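Local coordinates for uncharacterized protein (Bacteroides ovatus CL02T12C04, PDB 6PTM) that probably acts as a family 42 glycoside hydrolase, an exo-carrageenase that cleaves units from the ends of carrageenan chains, at residues Gly325-Asp328 with Arg329-Glu332; Ile696-Thr699 with Asn700-Met704. All blocks are in the same frame, centred on the assembly; numbering follows the deposited sequence. Where two conformers were deposited one is given.

Interaction 1: Gly325-Asp328 with Arg329-Glu332; sequences GNID and RLNE
With CG of N326 held between its own backbone N and carbonyl carbon (chi1 66°), the amide of N326 in the conformer described here, one of two, folds forward over the start of helix 327-334, and OD1 accepts a hydrogen bond from R329 N at 2.9 Å. In this conformer it is the N-cap bond of the helix: the donor approaches OD1 at a C=O...N angle of 154°, tilted somewhat from the amide plane. The same N-H makes a second, weak bond to N326 O, so one backbone donor is shared between side chain and main chain. Beyond OD1, the amide so placed lies across the R329 side chain. ND2 of N326 comes to 3.2 Å from R329 CD, and the chain of R329, bent at chi2 and chi3, leads its guanidinium to stand almost perpendicular to the amide, 87° between planes. G325, with positive phi, ends helical geometry just before the cap, after helix 310-324. N331 N donates to I327 O (2.9 Å) and E332 N to D328 O (3.0 Å), the i to i+4 bonds of the first turn. On the inner side, CD1 of I327 lies 4.3 Å from CD2 of L330; F341 touches both side chains, while L330 also packs on L320 and H324. CG of N331, anti to its carbonyl carbon, takes ND2 to a water 2.9 Å away that in turn donates to D328 OD1. N331 is held mainly from outside, its OD1 by T336 OG1 and its ND2 by Y338 O. Polar capping together with apolar packing is consistent with a defined helix start, and D328, near the helix N-terminus, is likely to be favoured as an anion by the helix dipole.

Interaction 2: Ile696-Thr699 with Asn700-Met704; sequences IAET and NDRNM
Side-chain hydrogen bonds centre on the amide of N700. Its ND2 donates to E698 OE2 at 2.8 Å; the oxygen lies practically in the amide plane, but the donor stands above the carboxylate, whose plane is turned 74° from the amide. E698 is drawn out to meet it, with CG anti to the backbone N (chi1 179°) and the rest of the chain extended. ND2 also donates to M704 O at 2.9 Å, above the plane of that carbonyl, while OD1 accepts from R702 N at 2.8 Å. This last bond defines an Asx turn, which bends the chain as strand 694-700, outermost in its three-stranded antiparallel sheet, passes into the loop before strand 707-715. An alanine in place of N700 would probably leave R702 N and M704 O without these mates and let the turn loosen from E698. Backbone N-H groups at the far end of the connection share the glutamate: G706 N in the loop bonds to OE2 and C707 N, at the start of strand 707-715, to OE1, so the carboxylate bridges the two ends of the connection. Charge enters less directly. R702 NH2 stays 4.1 Å from E698 OE2, too far for a salt bridge, and a water fills in, donating to OE2 at 2.7 Å and accepting from NH2 at 2.8 Å at the guanidinium edge. N700 CG sits over one face of that guanidinium, 3.5 Å from its plane and nearer its margin than its centre. Elsewhere NE of R702 bonds to N442 OD1 and NH1 to S729 OG, tying the turn to two further loops.

Each is a surface contact formed within its own continuous stretch; their centres lie 55 Å apart and their nearest atoms about 41 Å, without touching. Interaction 1 belongs to the beginning of helix 327-334, in the beta-galactosidase-family part of the chain; interaction 2 closes the end of an edge strand in the C-terminal part. No helix or strand is common to the two. An asparagine side chain holds a backbone N-H in each, three residues on at the helix cap and two residues on at the turn. Both have a water bridge from a carboxylate, to an asparagine amide in interaction 1 and to a guanidinium in interaction 2. Interaction 1 adds an isoleucine-leucine contact and helical backbone bonds, whereas polar side chains carry interaction 2.

Interaction 1: Gly325-Asp328 with Arg329-Glu332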
# COMPACT_ATOMS: atom_id res chain seq x y z
N GLY A 325 8.10 -36.07 -0.82
CA GLY A 325 8.01 -37.29 0.01
C GLY A 325 9.12 -38.28 -0.30
O GLY A 325 9.86 -38.61 0.61
N ASN A 326 9.25 -38.71 -1.55
CA ASN A 326 10.31 -39.66 -1.95
C ASN A 326 11.03 -39.10 -3.18
O ASN A 326 10.40 -38.36 -4.01
CB ASN A 326 9.75 -41.08 -2.16
CG ASN A 326 8.79 -41.18 -3.33
OD1 ASN A 326 9.18 -40.97 -4.47
ND2 ASN A 326 7.54 -41.53 -3.07
N ILE A 327 12.33 -39.38 -3.26
CA ILE A 327 13.21 -38.83 -4.33
C ILE A 327 12.70 -39.29 -5.70
O ILE A 327 12.96 -38.59 -6.68
CB ILE A 327 14.69 -39.20 -4.10
CG1 ILE A 327 15.61 -38.38 -5.02
CG2 ILE A 327 14.92 -40.71 -4.28
CD1 ILE A 327 15.66 -36.90 -4.70
N ASP A 328 12.03 -40.43 -5.79
CA ASP A 328 11.52 -40.91 -7.09
C ASP A 328 10.51 -39.90 -7.67
O ASP A 328 10.42 -39.77 -8.91
CB ASP A 328 10.83 -42.26 -6.95
CG ASP A 328 11.74 -43.38 -6.44
OD1 ASP A 328 12.93 -43.33 -6.73
OD2 ASP A 328 11.22 -44.32 -5.80
N ARG A 329 9.70 -39.28 -6.83
CA ARG A 329 8.70 -38.29 -7.30
C ARG A 329 9.43 -37.04 -7.82
O ARG A 329 9.02 -36.50 -8.87
CB ARG A 329 7.67 -37.97 -6.22
CG ARG A 329 6.47 -38.91 -6.19
CD ARG A 329 6.09 -39.26 -4.76
NE ARG A 329 4.68 -39.31 -4.37
CZ ARG A 329 3.93 -38.27 -4.03
NH1 ARG A 329 4.39 -37.02 -4.10
NH2 ARG A 329 2.68 -38.47 -3.64
N LEU A 330 10.48 -36.57 -7.13
CA LEU A 330 11.26 -35.42 -7.64
C LEU A 330 11.90 -35.82 -8.97
O LEU A 330 11.84 -35.05 -9.92
CB LEU A 330 12.31 -35.02 -6.60
CG LEU A 330 13.21 -33.86 -6.99
CD1 LEU A 330 13.72 -33.17 -5.73
CD2 LEU A 330 14.38 -34.31 -7.83
N ASN A 331 12.54 -36.99 -9.04
CA ASN A 331 13.30 -37.43 -10.23
C ASN A 331 12.34 -37.46 -11.44
O ASN A 331 12.76 -37.04 -12.51
CB ASN A 331 13.98 -38.79 -10.01
CG ASN A 331 15.29 -38.72 -9.25
OD1 ASN A 331 15.94 -37.67 -9.18
ND2 ASN A 331 15.69 -39.81 -8.65
N GLU A 332 11.12 -37.98 -11.27
CA GLU A 332 10.09 -38.06 -12.33
C GLU A 332 9.80 -36.64 -12.82
O GLU A 332 9.58 -36.47 -14.02
CB GLU A 332 8.75 -38.60 -11.81
CG GLU A 332 8.68 -40.09 -11.60
CD GLU A 332 7.53 -40.54 -10.70
OE1 GLU A 332 6.59 -39.72 -10.47
OE2 GLU A 332 7.60 -41.68 -10.18
O HOH W 1 14.02 -42.14 -9.32

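Interaction 2: Ile696-Thr699 with Asn700-Met704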
# COMPACT_ATOMS: atom_id res chain seq x y z
N ILE A 696 -25.35 3.97 -10.81
CA ILE A 696 -24.51 5.00 -11.48
C ILE A 696 -24.12 4.54 -12.89
O ILE A 696 -23.74 3.39 -13.08
CB ILE A 696 -23.30 5.39 -10.62
CG1 ILE A 696 -23.76 5.83 -9.23
CG2 ILE A 696 -22.48 6.45 -11.33
CD1 ILE A 696 -22.72 6.53 -8.40
N ALA A 697 -24.26 5.46 -13.83
CA ALA A 697 -23.72 5.35 -15.20
C ALA A 697 -22.68 6.46 -15.37
O ALA A 697 -22.89 7.60 -14.93
CB ALA A 697 -24.83 5.49 -16.22
N GLU A 698 -21.61 6.16 -16.09
CA GLU A 698 -20.53 7.11 -16.40
C GLU A 698 -20.41 7.27 -17.91
O GLU A 698 -20.28 6.22 -18.60
CB GLU A 698 -19.22 6.56 -15.84
CG GLU A 698 -18.02 7.42 -16.12
CD GLU A 698 -16.70 6.81 -15.67
OE1 GLU A 698 -16.73 5.84 -14.87
OE2 GLU A 698 -15.64 7.28 -16.18
N THR A 699 -20.32 8.50 -18.39
CA THR A 699 -19.90 8.77 -19.79
C THR A 699 -18.60 9.59 -19.77
O THR A 699 -18.43 10.46 -18.90
CB THR A 699 -21.02 9.46 -20.58
OG1 THR A 699 -21.23 10.70 -19.93
CG2 THR A 699 -22.31 8.66 -20.64
N ASN A 700 -17.71 9.33 -20.72
CA ASN A 700 -16.45 10.09 -20.89
C ASN A 700 -16.06 9.95 -22.37
O ASN A 700 -16.71 9.14 -23.08
CB ASN A 700 -15.43 9.61 -19.84
CG ASN A 700 -15.12 8.14 -20.00
OD1 ASN A 700 -14.91 7.70 -21.14
ND2 ASN A 700 -15.15 7.34 -18.94
N ASP A 701 -15.02 10.63 -22.80
CA ASP A 701 -14.55 10.60 -24.22
C ASP A 701 -13.71 9.33 -24.48
O ASP A 701 -13.16 9.26 -25.56
CB ASP A 701 -13.79 11.88 -24.58
CG ASP A 701 -12.52 12.14 -23.77
OD1 ASP A 701 -12.09 11.22 -23.03
OD2 ASP A 701 -11.95 13.26 -23.89
N ARG A 702 -13.65 8.39 -23.54
CA ARG A 702 -12.86 7.14 -23.72
C ARG A 702 -13.79 5.94 -23.96
O ARG A 702 -15.01 6.12 -23.98
CB ARG A 702 -11.90 6.92 -22.55
CG ARG A 702 -11.05 8.14 -22.24
CD ARG A 702 -10.30 8.16 -20.92
NE ARG A 702 -10.87 7.32 -19.89
CZ ARG A 702 -11.58 7.73 -18.86
NH1 ARG A 702 -11.84 9.02 -18.68
NH2 ARG A 702 -12.02 6.84 -18.00
N ASN A 703 -13.21 4.75 -24.14
CA ASN A 703 -13.99 3.52 -24.39
C ASN A 703 -14.33 2.88 -23.03
O ASN A 703 -14.98 1.85 -23.07
N MET A 704 -13.90 3.44 -21.88
CA MET A 704 -13.89 2.71 -20.58
C MET A 704 -14.22 3.60 -19.37
O MET A 704 -13.85 4.76 -19.27
CB MET A 704 -12.52 2.08 -20.33
CG MET A 704 -12.09 1.00 -21.31
SD MET A 704 -10.35 0.63 -20.99
CE MET A 704 -10.49 -0.70 -19.81
O HOH W 2 -13.25 8.55 -16.13